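Malate dehydrogenase (Porphyromonas gingivalis, PDB 3FI9) probably catalyses the NAD-dependent interconversion of malate and oxaloacetate. Local coordinates at residues G15-I20 with L39-A44. Numbering follows the deposited sequence.
Sequences GAAGMI and LYDPFA
Gly15 N and Ala16 N both donate to Tyr40 O, at 2.9 and 3.1 Å, where the glycine-rich loop of the Rossmann beta-alpha-beta unit (strand 10-14, helix 19-30, strand 37-40) meets the end of its second strand. The two bonds differ in approach: Gly15 N lies nearly along the C=O axis, whereas Ala16 N is tilted from the carbonyl plane but has the straighter N-H (170° against 140°). Gly15 to Gly18 form a type I turn, which leads into the helix with Gly18 as N-cap. Asp41, with CG anti to its backbone N (chi1 -155°), reaches this turn and takes Ala17 N on OD2 at 2.9 Å, from above the carboxylate plane, a bond that ties the loop to the strand end. The loop and Asp41 lie in the predicted NAD(+) site; an acidic residue here commonly binds the adenosine ribose hydroxyls in NAD-dependent Rossmann folds, and Asp41 may do likewise. Ala16 CB packs 3.6 Å from Leu39 CB, and both side chains also touch Leu47 of helix 44-57. Ala17 CB lies 3.3 Å from Asp41 CG and, more loosely, 4.4 Å from Phe43 CD2. Each carboxylate oxygen accepts a backbone N-H, the second in an Asx turn: Phe43 N, 2.9 Å to the anti lone pair of Asp41 OD1.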
# COMPACT_ATOMS: atom_id res chain seq x y z
N GLY A 15 7.11 3.63 -14.10
CA GLY A 15 8.01 3.16 -13.07
C GLY A 15 7.31 2.19 -12.15
O GLY A 15 7.69 2.04 -11.00
N ALA A 16 6.26 1.54 -12.67
CA ALA A 16 5.35 0.70 -11.87
C ALA A 16 5.96 -0.61 -11.33
O ALA A 16 5.39 -1.22 -10.41
CB ALA A 16 4.08 0.37 -12.72
N ALA A 17 7.10 -1.05 -11.88
CA ALA A 17 7.67 -2.32 -11.42
C ALA A 17 8.38 -2.20 -10.08
O ALA A 17 8.58 -3.19 -9.39
CB ALA A 17 8.61 -2.94 -12.47
N GLY A 18 8.79 -0.97 -9.74
CA GLY A 18 9.48 -0.68 -8.49
C GLY A 18 8.65 -0.67 -7.21
O GLY A 18 7.41 -0.79 -7.22
N MET A 19 9.36 -0.55 -6.09
CA MET A 19 8.73 -0.52 -4.78
C MET A 19 7.81 0.68 -4.64
O MET A 19 6.66 0.55 -4.17
CB MET A 19 9.81 -0.57 -3.69
CG MET A 19 10.57 -1.95 -3.64
SD MET A 19 9.49 -3.35 -3.20
CE MET A 19 8.83 -2.78 -1.67
N ILE A 20 8.26 1.85 -5.07
CA ILE A 20 7.35 2.99 -5.15
C ILE A 20 6.15 2.83 -6.15
O ILE A 20 4.97 3.03 -5.78
CB ILE A 20 8.11 4.27 -5.49
CG1 ILE A 20 9.12 4.61 -4.39
CG2 ILE A 20 7.11 5.39 -5.68
CD1 ILE A 20 10.03 5.77 -4.79
N LEU A 39 -0.13 0.34 -16.02
CA LEU A 39 1.18 0.25 -15.38
C LEU A 39 2.25 0.10 -16.45
O LEU A 39 2.20 -0.84 -17.28
CB LEU A 39 1.20 -0.91 -14.40
CG LEU A 39 0.09 -0.98 -13.34
CD1 LEU A 39 0.50 -2.07 -12.34
CD2 LEU A 39 -0.04 0.40 -12.65
N TYR A 40 3.22 1.03 -16.45
CA TYR A 40 4.29 0.97 -17.45
C TYR A 40 5.66 0.83 -16.75
O TYR A 40 5.92 1.53 -15.77
CB TYR A 40 4.28 2.22 -18.37
CG TYR A 40 5.62 2.36 -19.09
CD1 TYR A 40 5.88 1.65 -20.26
CD2 TYR A 40 6.63 3.16 -18.57
CE1 TYR A 40 7.09 1.75 -20.92
CE2 TYR A 40 7.87 3.26 -19.21
CZ TYR A 40 8.11 2.54 -20.37
OH TYR A 40 9.34 2.64 -20.99
N ASP A 41 6.50 -0.07 -17.25
CA ASP A 41 7.88 -0.14 -16.83
C ASP A 41 8.63 -0.84 -17.94
O ASP A 41 8.13 -1.84 -18.51
CB ASP A 41 8.02 -0.95 -15.53
CG ASP A 41 9.24 -0.57 -14.72
OD1 ASP A 41 10.34 -0.99 -15.15
OD2 ASP A 41 9.13 0.09 -13.63
N PRO A 42 9.86 -0.37 -18.24
CA PRO A 42 10.77 -1.14 -19.15
C PRO A 42 11.09 -2.53 -18.62
O PRO A 42 11.45 -3.40 -19.40
CB PRO A 42 12.06 -0.30 -19.18
CG PRO A 42 12.00 0.56 -17.94
CD PRO A 42 10.50 0.88 -17.77
N PHE A 43 10.99 -2.74 -17.31
CA PHE A 43 11.38 -4.04 -16.75
C PHE A 43 10.19 -4.99 -16.79
O PHE A 43 9.42 -5.06 -15.84
CB PHE A 43 11.94 -3.86 -15.33
CG PHE A 43 12.42 -5.12 -14.68
CD1 PHE A 43 13.06 -6.11 -15.43
CD2 PHE A 43 12.25 -5.32 -13.32
CE1 PHE A 43 13.50 -7.28 -14.82
CE2 PHE A 43 12.68 -6.48 -12.70
CZ PHE A 43 13.31 -7.46 -13.45
N ALA A 44 10.04 -5.73 -17.89
CA ALA A 44 8.79 -6.44 -18.15
C ALA A 44 8.50 -7.54 -17.11
O ALA A 44 7.36 -7.78 -16.74
CB ALA A 44 8.77 -7.03 -19.59